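Long-range contacts in topoisomerase IV subunit A (PDB 1ZVT), which forms part of a DNA topoisomerase that changes DNA supercoiling and unlinks DNA, its C-terminal beta-pinwheel domain probably binding DNA and contributing to substrate choice: residues 99-104 with 133-138; 151-156 with 186-191; 202-207 with 233-238. One frame throughout, in Å; residues are numbered along the deposited sequence.

Contact 1. Residues 99-104 with 133-138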
ATOM      1  N   LEU A  99       2.200  -6.096   4.412  1.00 17.05           N
ATOM      2  CA  LEU A  99       0.818  -6.107   4.893  1.00 16.97           C
ATOM      3  C   LEU A  99      -0.108  -5.719   3.742  1.00 17.34           C
ATOM      4  O   LEU A  99      -0.001  -4.605   3.214  1.00 16.96           O
ATOM      5  CB  LEU A  99       0.664  -5.119   6.061  1.00 16.71           C
ATOM      6  CG  LEU A  99      -0.737  -4.772   6.568  1.00 18.40           C
ATOM      7  CD1 LEU A  99      -1.428  -6.038   7.085  1.00 18.66           C
ATOM      8  CD2 LEU A  99      -0.660  -3.717   7.675  1.00 18.34           C
ATOM      9  N   MET A 100      -1.047  -6.609   3.410  1.00 16.41           N
ATOM     10  CA  MET A 100      -2.062  -6.364   2.379  1.00 17.71           C
ATOM     11  C   MET A 100      -3.406  -6.202   3.058  1.00 17.49           C
ATOM     12  O   MET A 100      -3.710  -6.931   4.006  1.00 17.37           O
ATOM     13  CB  MET A 100      -2.157  -7.552   1.412  1.00 19.05           C
ATOM     14  CG  MET A 100      -0.912  -7.807   0.574  1.00 19.98           C
ATOM     15  SD  MET A 100      -0.413  -6.395  -0.462  1.00 25.31           S
ATOM     16  CE  MET A 100      -1.900  -5.958  -1.311  1.00 26.24           C
ATOM     17  N   ALA A 101      -4.220  -5.254   2.590  1.00 16.75           N
ATOM     18  CA  ALA A 101      -5.501  -5.004   3.243  1.00 15.65           C
ATOM     19  C   ALA A 101      -6.468  -4.282   2.334  1.00 16.38           C
ATOM     20  O   ALA A 101      -6.068  -3.645   1.335  1.00 16.36           O
ATOM     21  CB  ALA A 101      -5.289  -4.201   4.542  1.00 16.54           C
ATOM     22  N   SER A 102      -7.748  -4.389   2.681  1.00 16.30           N
ATOM     23  CA  SER A 102      -8.787  -3.603   2.013  1.00 15.96           C
ATOM     24  C   SER A 102      -9.402  -2.601   2.991  1.00 16.52           C
ATOM     25  O   SER A 102      -9.321  -2.752   4.227  1.00 15.82           O
ATOM     26  CB  SER A 102      -9.884  -4.530   1.479  1.00 17.12           C
ATOM     27  OG  SER A 102     -10.622  -5.071   2.565  1.00 18.70           O
ATOM     28  N   ASP A 103     -10.078  -1.593   2.455  1.00 16.80           N
ATOM     29  CA  ASP A 103     -10.674  -0.588   3.332  1.00 17.18           C
ATOM     30  C   ASP A 103     -11.961  -1.084   4.001  1.00 16.50           C
ATOM     31  O   ASP A 103     -12.554  -0.373   4.794  1.00 16.97           O
ATOM     32  CB  ASP A 103     -10.899   0.755   2.605  1.00 17.66           C
ATOM     33  CG  ASP A 103     -11.975   0.701   1.561  1.00 21.27           C
ATOM     34  OD1 ASP A 103     -12.547  -0.376   1.273  1.00 18.47           O
ATOM     35  OD2 ASP A 103     -12.234   1.776   0.974  1.00 24.37           O
ATOM     36  N   ALA A 104     -12.346  -2.325   3.729  1.00 16.65           N
ATOM     37  CA  ALA A 104     -13.394  -2.961   4.538  1.00 16.45           C
ATOM     38  C   ALA A 104     -12.849  -3.428   5.902  1.00 17.44           C
ATOM     39  O   ALA A 104     -13.619  -3.873   6.755  1.00 18.35           O
ATOM     40  CB  ALA A 104     -13.992  -4.155   3.747  1.00 16.66           C
ATOM     41  N   HIS A 133     -11.941  -0.884  -1.500  1.00 18.44           N
ATOM     42  CA  HIS A 133     -10.720  -0.495  -2.211  1.00 18.06           C
ATOM     43  C   HIS A 133      -9.519  -1.094  -1.531  1.00 17.86           C
ATOM     44  O   HIS A 133      -9.565  -1.432  -0.337  1.00 17.92           O
ATOM     45  CB  HIS A 133     -10.582   1.028  -2.211  1.00 18.62           C
ATOM     46  CG  HIS A 133     -11.801   1.727  -2.723  1.00 22.48           C
ATOM     47  ND1 HIS A 133     -12.853   2.074  -1.905  1.00 28.63           N
ATOM     48  CD2 HIS A 133     -12.166   2.077  -3.978  1.00 28.94           C
ATOM     49  CE1 HIS A 133     -13.809   2.629  -2.632  1.00 30.25           C
ATOM     50  NE2 HIS A 133     -13.411   2.656  -3.891  1.00 30.86           N
ATOM     51  N   VAL A 134      -8.432  -1.188  -2.283  1.00 17.61           N
ATOM     52  CA  VAL A 134      -7.171  -1.720  -1.759  1.00 17.96           C
ATOM     53  C   VAL A 134      -6.473  -0.644  -0.911  1.00 18.83           C
ATOM     54  O   VAL A 134      -6.403   0.528  -1.337  1.00 19.28           O
ATOM     55  CB  VAL A 134      -6.204  -2.120  -2.914  1.00 19.01           C
ATOM     56  CG1 VAL A 134      -4.899  -2.686  -2.337  1.00 20.23           C
ATOM     57  CG2 VAL A 134      -6.840  -3.140  -3.870  1.00 19.67           C
ATOM     58  N   MET A 135      -5.920  -1.017   0.253  1.00 17.80           N
ATOM     59  CA  MET A 135      -5.106  -0.093   1.029  1.00 18.21           C
ATOM     60  C   MET A 135      -3.699  -0.046   0.424  1.00 18.12           C
ATOM     61  O   MET A 135      -3.243  -0.991  -0.207  1.00 18.47           O
ATOM     62  CB  MET A 135      -4.965  -0.539   2.488  1.00 18.55           C
ATOM     63  CG  MET A 135      -6.261  -0.636   3.256  1.00 18.59           C
ATOM     64  SD  MET A 135      -7.209   0.893   3.324  1.00 20.45           S
ATOM     65  CE  MET A 135      -6.154   1.960   4.329  1.00 18.63           C
ATOM     66  N   PRO A 136      -2.972   1.053   0.651  1.00 18.00           N
ATOM     67  CA  PRO A 136      -1.577   1.022   0.206  1.00 18.17           C
ATOM     68  C   PRO A 136      -0.795  -0.109   0.910  1.00 18.36           C
ATOM     69  O   PRO A 136      -0.817  -0.144   2.139  1.00 19.30           O
ATOM     70  CB  PRO A 136      -1.040   2.374   0.693  1.00 18.44           C
ATOM     71  CG  PRO A 136      -2.256   3.267   0.747  1.00 19.03           C
ATOM     72  CD  PRO A 136      -3.345   2.332   1.275  1.00 19.65           C
ATOM     73  N   PRO A 137      -0.152  -1.037   0.165  1.00 17.47           N
ATOM     74  CA  PRO A 137       0.636  -2.120   0.824  1.00 18.65           C
ATOM     75  C   PRO A 137       1.689  -1.537   1.721  1.00 18.63           C
ATOM     76  O   PRO A 137       2.253  -0.488   1.395  1.00 20.73           O
ATOM     77  CB  PRO A 137       1.309  -2.857  -0.362  1.00 19.34           C
ATOM     78  CG  PRO A 137       0.336  -2.604  -1.500  1.00 19.21           C
ATOM     79  CD  PRO A 137      -0.133  -1.177  -1.297  1.00 18.67           C
ATOM     80  N   VAL A 138       1.964  -2.193   2.844  1.00 18.81           N
ATOM     81  CA  VAL A 138       2.952  -1.698   3.779  1.00 19.42           C
ATOM     82  C   VAL A 138       4.042  -2.731   3.909  1.00 19.11           C
ATOM     83  O   VAL A 138       3.768  -3.896   4.210  1.00 19.87           O
ATOM     84  CB  VAL A 138       2.368  -1.415   5.158  1.00 19.20           C
ATOM     85  CG1 VAL A 138       3.449  -0.796   6.092  1.00 20.34           C
ATOM     86  CG2 VAL A 138       1.151  -0.482   5.037  1.00 20.08           C
TER
HETATM   87  O   HOH W   1      -2.020  -2.498   3.313  1.00 19.03           O
HETATM   88  O   HOH W   2      -2.775  -3.485   0.802  1.00 18.71           O

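Contact 2. Residues 151-156 with 186-191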
ATOM      1  N   THR A 151     -10.032   4.378  11.385  1.00 15.80           N
ATOM      2  CA  THR A 151     -11.207   4.325  10.506  1.00 16.66           C
ATOM      3  C   THR A 151     -11.706   5.703  10.055  1.00 17.21           C
ATOM      4  O   THR A 151     -11.364   6.735  10.660  1.00 16.82           O
ATOM      5  CB  THR A 151     -12.402   3.600  11.176  1.00 16.59           C
ATOM      6  OG1 THR A 151     -12.945   4.409  12.224  1.00 17.35           O
ATOM      7  CG2 THR A 151     -11.960   2.264  11.766  1.00 17.18           C
ATOM      8  N   GLN A 152     -12.574   5.692   9.041  1.00 17.69           N
ATOM      9  CA  GLN A 152     -13.183   6.906   8.505  1.00 19.52           C
ATOM     10  C   GLN A 152     -14.001   7.607   9.597  1.00 19.56           C
ATOM     11  O   GLN A 152     -14.100   8.837   9.624  1.00 19.46           O
ATOM     12  CB  GLN A 152     -14.062   6.493   7.328  1.00 19.74           C
ATOM     13  CG  GLN A 152     -14.807   7.554   6.594  1.00 22.77           C
ATOM     14  CD  GLN A 152     -15.716   6.954   5.533  1.00 23.67           C
ATOM     15  OE1 GLN A 152     -16.865   7.389   5.367  1.00 29.40           O
ATOM     16  NE2 GLN A 152     -15.221   5.926   4.828  1.00 25.33           N
ATOM     17  N   ALA A 153     -14.585   6.817  10.498  1.00 19.10           N
ATOM     18  CA  ALA A 153     -15.395   7.365  11.596  1.00 19.92           C
ATOM     19  C   ALA A 153     -14.530   7.971  12.695  1.00 20.23           C
ATOM     20  O   ALA A 153     -15.012   8.755  13.521  1.00 21.65           O
ATOM     21  CB  ALA A 153     -16.350   6.291  12.167  1.00 20.26           C
ATOM     22  N   GLY A 154     -13.249   7.621  12.700  1.00 20.37           N
ATOM     23  CA  GLY A 154     -12.285   8.155  13.656  1.00 19.85           C
ATOM     24  C   GLY A 154     -11.925   7.218  14.789  1.00 19.43           C
ATOM     25  O   GLY A 154     -11.523   7.672  15.859  1.00 20.16           O
ATOM     26  N   ARG A 155     -12.082   5.911  14.579  1.00 18.24           N
ATOM     27  CA  ARG A 155     -11.665   4.955  15.605  1.00 17.83           C
ATOM     28  C   ARG A 155     -10.253   4.476  15.336  1.00 17.94           C
ATOM     29  O   ARG A 155      -9.863   4.316  14.186  1.00 17.92           O
ATOM     30  CB  ARG A 155     -12.613   3.756  15.693  1.00 17.20           C
ATOM     31  CG  ARG A 155     -14.007   4.156  16.178  1.00 18.01           C
ATOM     32  CD  ARG A 155     -14.926   2.981  16.388  1.00 19.50           C
ATOM     33  NE  ARG A 155     -16.104   3.512  17.068  1.00 23.47           N
ATOM     34  CZ  ARG A 155     -17.118   4.094  16.441  1.00 26.56           C
ATOM     35  NH1 ARG A 155     -17.135   4.179  15.113  1.00 27.92           N
ATOM     36  NH2 ARG A 155     -18.116   4.608  17.147  1.00 28.83           N
ATOM     37  N   MET A 156      -9.497   4.247  16.409  1.00 19.39           N
ATOM     38  CA  MET A 156      -8.102   3.803  16.315  1.00 20.65           C
ATOM     39  C   MET A 156      -7.905   2.482  17.056  1.00 19.16           C
ATOM     40  O   MET A 156      -8.432   2.272  18.158  1.00 18.42           O
ATOM     41  CB  MET A 156      -7.142   4.859  16.893  1.00 21.05           C
ATOM     42  CG  MET A 156      -7.182   6.181  16.168  1.00 24.50           C
ATOM     43  SD  MET A 156      -5.968   7.334  16.855  1.00 30.97           S
ATOM     44  CE  MET A 156      -4.527   6.350  16.940  1.00 22.10           C
ATOM     45  N   GLY A 186     -20.140   2.956   2.009  1.00 23.10           N
ATOM     46  CA  GLY A 186     -19.153   4.030   2.086  1.00 23.22           C
ATOM     47  C   GLY A 186     -19.316   4.904   3.313  1.00 22.64           C
ATOM     48  O   GLY A 186     -18.758   6.016   3.366  1.00 23.75           O
ATOM     49  N   GLU A 187     -20.050   4.408   4.313  1.00 21.90           N
ATOM     50  CA  GLU A 187     -20.338   5.178   5.526  1.00 22.10           C
ATOM     51  C   GLU A 187     -19.279   5.031   6.622  1.00 21.34           C
ATOM     52  O   GLU A 187     -19.235   5.819   7.584  1.00 20.96           O
ATOM     53  CB  GLU A 187     -21.718   4.813   6.068  1.00 22.63           C
ATOM     54  CG  GLU A 187     -22.838   5.182   5.120  1.00 26.47           C
ATOM     55  CD  GLU A 187     -24.161   4.536   5.492  1.00 30.86           C
ATOM     56  OE1 GLU A 187     -24.192   3.647   6.376  1.00 33.34           O
ATOM     57  OE2 GLU A 187     -25.177   4.899   4.876  1.00 31.86           O
ATOM     58  N   ASP A 188     -18.418   4.028   6.459  1.00 20.66           N
ATOM     59  CA  ASP A 188     -17.254   3.870   7.294  1.00 19.57           C
ATOM     60  C   ASP A 188     -16.274   3.011   6.522  1.00 18.63           C
ATOM     61  O   ASP A 188     -16.606   2.480   5.468  1.00 18.02           O
ATOM     62  CB  ASP A 188     -17.606   3.215   8.624  1.00 19.98           C
ATOM     63  CG  ASP A 188     -16.561   3.463   9.714  1.00 19.75           C
ATOM     64  OD1 ASP A 188     -15.498   4.107   9.461  1.00 18.13           O
ATOM     65  OD2 ASP A 188     -16.838   3.051  10.856  1.00 20.37           O
ATOM     66  N   GLY A 189     -15.066   2.863   7.047  1.00 18.26           N
ATOM     67  CA  GLY A 189     -14.050   2.124   6.298  1.00 17.56           C
ATOM     68  C   GLY A 189     -12.707   2.371   6.948  1.00 18.37           C
ATOM     69  O   GLY A 189     -12.593   3.211   7.853  1.00 18.04           O
ATOM     70  N   LEU A 190     -11.706   1.605   6.518  1.00 17.96           N
ATOM     71  CA  LEU A 190     -10.366   1.770   7.050  1.00 20.25           C
ATOM     72  C   LEU A 190      -9.712   2.914   6.246  1.00 20.45           C
ATOM     73  O   LEU A 190      -9.524   2.788   5.022  1.00 23.28           O
ATOM     74  CB  LEU A 190      -9.625   0.421   6.950  1.00 19.73           C
ATOM     75  CG  LEU A 190      -8.164   0.304   7.340  1.00 20.92           C
ATOM     76  CD1 LEU A 190      -7.970   0.743   8.797  1.00 21.03           C
ATOM     77  CD2 LEU A 190      -7.685  -1.131   7.095  1.00 19.40           C
ATOM     78  N   ALA A 191      -9.434   4.040   6.930  1.00 19.50           N
ATOM     79  CA  ALA A 191      -8.884   5.273   6.334  1.00 18.74           C
ATOM     80  C   ALA A 191      -7.379   5.286   6.241  1.00 18.94           C
ATOM     81  O   ALA A 191      -6.832   5.780   5.241  1.00 19.53           O
ATOM     82  CB  ALA A 191      -9.312   6.483   7.150  1.00 19.06           C
TER
HETATM   83  O   HOH W   3     -15.095   3.103  12.987  1.00 21.22           O

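Contact 3. Residues 202-207 with 233-238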
ATOM      1  N   LEU A 202       2.862   9.786  16.458  1.00 23.37           N
ATOM      2  CA  LEU A 202       2.039  10.244  15.334  1.00 25.14           C
ATOM      3  C   LEU A 202       1.471  11.614  15.656  1.00 24.97           C
ATOM      4  O   LEU A 202       0.896  11.830  16.737  1.00 24.67           O
ATOM      5  CB  LEU A 202       0.870   9.284  15.076  1.00 26.32           C
ATOM      6  CG  LEU A 202       1.185   8.122  14.128  1.00 29.10           C
ATOM      7  CD1 LEU A 202       1.820   6.972  14.859  1.00 32.40           C
ATOM      8  CD2 LEU A 202      -0.096   7.680  13.488  1.00 30.54           C
ATOM      9  N   THR A 203       1.604  12.534  14.713  1.00 23.75           N
ATOM     10  CA  THR A 203       0.965  13.826  14.838  1.00 23.92           C
ATOM     11  C   THR A 203      -0.039  13.888  13.704  1.00 24.06           C
ATOM     12  O   THR A 203       0.330  13.705  12.560  1.00 24.17           O
ATOM     13  CB  THR A 203       1.982  14.965  14.719  1.00 24.34           C
ATOM     14  OG1 THR A 203       2.956  14.839  15.775  1.00 26.16           O
ATOM     15  CG2 THR A 203       1.310  16.306  14.826  1.00 25.00           C
ATOM     16  N   ILE A 204      -1.300  14.124  14.042  1.00 23.95           N
ATOM     17  CA  ILE A 204      -2.388  14.037  13.065  1.00 23.77           C
ATOM     18  C   ILE A 204      -3.087  15.380  13.020  1.00 24.16           C
ATOM     19  O   ILE A 204      -3.440  15.928  14.073  1.00 24.74           O
ATOM     20  CB  ILE A 204      -3.391  12.904  13.464  1.00 23.89           C
ATOM     21  CG1 ILE A 204      -2.676  11.551  13.580  1.00 25.37           C
ATOM     22  CG2 ILE A 204      -4.566  12.819  12.489  1.00 25.23           C
ATOM     23  CD1 ILE A 204      -3.557  10.403  14.070  1.00 25.36           C
ATOM     24  N   HIS A 205      -3.299  15.919  11.811  1.00 22.75           N
ATOM     25  CA  HIS A 205      -3.993  17.183  11.668  1.00 23.30           C
ATOM     26  C   HIS A 205      -5.276  17.013  10.890  1.00 23.04           C
ATOM     27  O   HIS A 205      -5.342  16.207   9.972  1.00 21.59           O
ATOM     28  CB  HIS A 205      -3.149  18.198  10.920  1.00 24.01           C
ATOM     29  CG  HIS A 205      -1.758  18.339  11.451  1.00 28.46           C
ATOM     30  ND1 HIS A 205      -1.272  19.535  11.920  1.00 32.04           N
ATOM     31  CD2 HIS A 205      -0.751  17.447  11.572  1.00 31.67           C
ATOM     32  CE1 HIS A 205      -0.022  19.379  12.304  1.00 29.90           C
ATOM     33  NE2 HIS A 205       0.326  18.125  12.088  1.00 34.10           N
ATOM     34  N   VAL A 206      -6.300  17.743  11.307  1.00 22.25           N
ATOM     35  CA  VAL A 206      -7.522  17.894  10.549  1.00 23.66           C
ATOM     36  C   VAL A 206      -7.728  19.401  10.505  1.00 24.88           C
ATOM     37  O   VAL A 206      -8.141  19.993  11.513  1.00 24.72           O
ATOM     38  CB  VAL A 206      -8.745  17.275  11.290  1.00 23.72           C
ATOM     39  CG1 VAL A 206     -10.023  17.538  10.537  1.00 24.98           C
ATOM     40  CG2 VAL A 206      -8.559  15.756  11.559  1.00 25.52           C
ATOM     41  N   GLY A 207      -7.458  20.011   9.356  1.00 26.38           N
ATOM     42  CA  GLY A 207      -7.442  21.482   9.264  1.00 28.41           C
ATOM     43  C   GLY A 207      -6.503  22.053  10.320  1.00 29.25           C
ATOM     44  O   GLY A 207      -5.359  21.598  10.460  1.00 29.95           O
ATOM     45  N   ARG A 233     -12.979  11.959  19.076  1.00 27.84           N
ATOM     46  CA  ARG A 233     -13.867  12.999  18.551  1.00 28.28           C
ATOM     47  C   ARG A 233     -13.131  13.911  17.586  1.00 27.36           C
ATOM     48  O   ARG A 233     -12.048  14.398  17.888  1.00 27.77           O
ATOM     49  CB  ARG A 233     -14.485  13.871  19.652  1.00 28.49           C
ATOM     50  CG  ARG A 233     -15.842  14.447  19.211  1.00 33.01           C
ATOM     51  CD  ARG A 233     -16.155  15.836  19.762  1.00 38.73           C
ATOM     52  NE  ARG A 233     -16.333  15.832  21.209  1.00 43.04           N
ATOM     53  CZ  ARG A 233     -16.613  16.910  21.944  1.00 45.65           C
ATOM     54  NH1 ARG A 233     -16.763  18.107  21.377  1.00 46.91           N
ATOM     55  NH2 ARG A 233     -16.750  16.788  23.255  1.00 46.20           N
ATOM     56  N   GLY A 234     -13.739  14.143  16.428  1.00 27.09           N
ATOM     57  CA  GLY A 234     -13.182  15.052  15.444  1.00 27.01           C
ATOM     58  C   GLY A 234     -12.089  14.468  14.574  1.00 26.39           C
ATOM     59  O   GLY A 234     -11.568  15.161  13.702  1.00 26.94           O
ATOM     60  N   LEU A 235     -11.747  13.194  14.769  1.00 25.91           N
ATOM     61  CA  LEU A 235     -10.695  12.572  13.937  1.00 25.66           C
ATOM     62  C   LEU A 235     -11.260  11.994  12.628  1.00 25.76           C
ATOM     63  O   LEU A 235     -11.233  10.781  12.403  1.00 26.20           O
ATOM     64  CB  LEU A 235      -9.915  11.505  14.729  1.00 25.43           C
ATOM     65  CG  LEU A 235      -8.547  11.084  14.177  1.00 27.24           C
ATOM     66  CD1 LEU A 235      -7.526  12.188  14.333  1.00 29.29           C
ATOM     67  CD2 LEU A 235      -8.085   9.825  14.899  1.00 27.35           C
ATOM     68  N   GLN A 236     -11.790  12.875  11.789  1.00 25.09           N
ATOM     69  CA  GLN A 236     -12.354  12.530  10.498  1.00 24.74           C
ATOM     70  C   GLN A 236     -11.784  13.496   9.470  1.00 24.70           C
ATOM     71  O   GLN A 236     -11.515  14.652   9.812  1.00 24.28           O
ATOM     72  CB  GLN A 236     -13.870  12.692  10.526  1.00 25.25           C
ATOM     73  CG  GLN A 236     -14.571  11.705  11.416  1.00 26.50           C
ATOM     74  CD  GLN A 236     -16.054  11.749  11.204  1.00 33.33           C
ATOM     75  OE1 GLN A 236     -16.597  11.042  10.351  1.00 38.57           O
ATOM     76  NE2 GLN A 236     -16.722  12.592  11.954  1.00 34.06           N
ATOM     77  N   ARG A 237     -11.606  13.017   8.231  1.00 23.75           N
ATOM     78  CA  ARG A 237     -11.028  13.793   7.123  1.00 24.26           C
ATOM     79  C   ARG A 237      -9.638  14.276   7.508  1.00 22.81           C
ATOM     80  O   ARG A 237      -9.307  15.448   7.402  1.00 21.57           O
ATOM     81  CB  ARG A 237     -11.950  14.937   6.661  1.00 24.45           C
ATOM     82  CG  ARG A 237     -13.357  14.439   6.254  1.00 27.96           C
ATOM     83  CD  ARG A 237     -14.144  15.527   5.535  1.00 29.70           C
ATOM     84  NE  ARG A 237     -14.257  16.759   6.317  1.00 38.22           N
ATOM     85  CZ  ARG A 237     -15.195  17.687   6.125  1.00 42.18           C
ATOM     86  NH1 ARG A 237     -16.131  17.523   5.194  1.00 44.30           N
ATOM     87  NH2 ARG A 237     -15.211  18.777   6.882  1.00 44.58           N
ATOM     88  N   ILE A 238      -8.845  13.346   8.023  1.00 21.86           N
ATOM     89  CA  ILE A 238      -7.438  13.652   8.324  1.00 20.82           C
ATOM     90  C   ILE A 238      -6.747  14.191   7.072  1.00 21.55           C
ATOM     91  O   ILE A 238      -6.879  13.603   5.984  1.00 22.11           O
ATOM     92  CB  ILE A 238      -6.715  12.378   8.749  1.00 21.06           C
ATOM     93  CG1 ILE A 238      -7.253  11.895  10.087  1.00 20.35           C
ATOM     94  CG2 ILE A 238      -5.209  12.621   8.880  1.00 19.98           C
ATOM     95  CD1 ILE A 238      -6.765  10.459  10.432  1.00 20.89           C
TER

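Contact 1. Residues 99-104 with 133-138
Asp103 and His133 grip each other through three hydrogen bonds that together use backbone and side chain of both. Chi1 of Asp103 is 69°, which sets CG between the backbone N and the carbonyl carbon. OD1 takes the backbone N of His133 at 2.9 Å, this donor standing 56° out of the carboxylate plane. OD2 receives ND1 of the same histidine at 3.0 Å on its syn side, close to the ring plane; carboxylate and imidazole are turned 89° to each other. The pair is completed by Asp103 N, which donates to His133 O at 2.8 Å.

Met135 fills the next place. Its backbone N donates to Ala101 O at 2.8 Å, while the bent side chain lies alongside the other backbone: CG meets Ala101 CB at 3.9 Å and SD rests on CB and CA of Asp103.

Leu99 holds the far end as an antiparallel hydrogen-bonded pair with Val138, Leu99 N to Val138 O being 2.7 Å, and Leu99 CB lies 4.2 Å from Val138 CB on the face also packed by Val195. Between the ends the register slips by one residue. Pro136 and Pro137 have no N-H to offer, and waters fill in: one bridges Leu99 O and Pro136 O, another accepts from Ala101 N and lies against Met135 O. On the opposite face, Met100 SD touches the Pro137 ring at CB, 3.9 Å away.

The chain has meanwhile lent strand 123-124 to the sheet of strands 47-51 and 55-59 before returning to lie along the inner strand 97-101, where 138-139 becomes the outer strand of the next blade, an exchange between neighbouring blades that is characteristic of the beta-pinwheel of the gyrase C-terminal domain family.

Contact 2. Residues 151-156 with 186-191
Asp188 has CG anti to its backbone N (chi1 -160°), and Thr151 has OG1 between the backbone N and the carbonyl carbon (chi1 71°); Asp188 reaches the turn 151-154 with its carboxylate, and Thr151 OG1 faces the backbone of the residues that follow. OD1 of Asp188 accepts the backbone N of Ala153 at 3.0 Å, the donor lying 44° out of the carboxylate plane, and OD2 has the methyl of Ala153 against it. The same OD1 takes a weak bond from the backbone N of Gly189. Within the hairpin, Thr151 OG1 receives the backbone N of Arg155 at 2.9 Å.

A water joins the two groups: it donates to Asp188 OD2 at 2.8 Å, accepts from Arg155 NH1 and lies 2.6 Å from Thr151 OG1. Arg155 NH1 stays 4.4 Å from Asp188 OD2, so the opposite charges meet through this water and not in a salt bridge.

The turn is type I, and its last residue, Gly154, has positive phi as in a G1 bulge; it joins strands 146-151 and 155-160 of one pinwheel blade. Strand 190-196 adds to the blade's edge, Thr151 and Leu190 forming an antiparallel non-hydrogen-bonded pair. An alanine in place of Asp188 would probably leave the Ala153 N-H and the bridging water without their carboxylate acceptor, and the turn less firmly tied to segment 186-191. One residue before Ala153, Gln152 N donates to Gly189 O at 2.8 Å, and Ala191 CB packs on Thr151 C at 3.8 Å. Helix 180-184 leads into Gly186 through a Schellman motif, and Glu182 touches the Asp188 side chain.

Contact 3. Residues 202-207 with 233-238
Val206 and Ile204 carry the contact, and both meet the 233-238 loop through methyl groups, with no hydrogen bond between the segments. Val206 has CG1 anti to its backbone N (chi1 175°), and this methyl presses on the carbonyl of Gln236, CG1 to O being 3.3 Å. Its other methyl, CG2, lies 3.7 Å from Gly234 O, so the valine is set among carbonyl oxygens of the loop. Two residues back, Ile204 works with a single branch. CG2 of Ile204 meets Leu235 CD1 at 3.5 Å, the two side chains crossing at about a right angle, and the same CG2 touches Ile238 CG2 at 3.7 Å. CG1 and CD1 of Ile238 are nearly as near to it, so this one methyl meets all three outer carbons of Ile238.

Ile204 and Val206 belong to strand 201-206 of the last sheet, a strand that runs between the antiparallel strands 209-213 and 240-244. Segment 233-238 carries the chain from strand 230-231, an outer strand of one blade of the beta-pinwheel, into strand 240-244 of the sheet that follows, the passing of strands between blades that marks this fold.

The loop bends twice on the way. Leu235 sits at the centre of an inverse gamma turn, closed by a weak bond of 3.0 Å from Gln236 N to Gly234 O, and Arg237 has positive phi (58°), turning the backbone just before Ile238. In the neighbouring blade, Ile150 of strand 146-151 touches Ile204, Leu235 and Ile238 alike. Further out, the strand end is tied to residues just past the loop: His205 makes backbone bonds to Asp239 and Arg240 while its NE2 bonds to Glu242 OE1, and Gly207 N donates to Asp239 OD2.

Overall arrangement
The centre of contact 1 lies about 6 Å from the centre of the chain, those of contacts 2 and 3 about 17 and 20 Å. Five of ten touching residues are buried in contact 1, four of ten in contact 2 and two of eight in contact 3, so contact 1 is the most interior and the others nearer the surface. Contacts 1 and 2 use carboxylates to bind backbone N-H groups, and both add water; contact 3 is apolar, without hydrogen bonds. Strand 190-196 links the first two: Asp103 O and Leu190 N, 2.8 Å apart, probably form a hydrogen bond. Between contacts 2 and 3, Met156 SD meets Leu235 CD2. Contacts 1 and 3 do not touch.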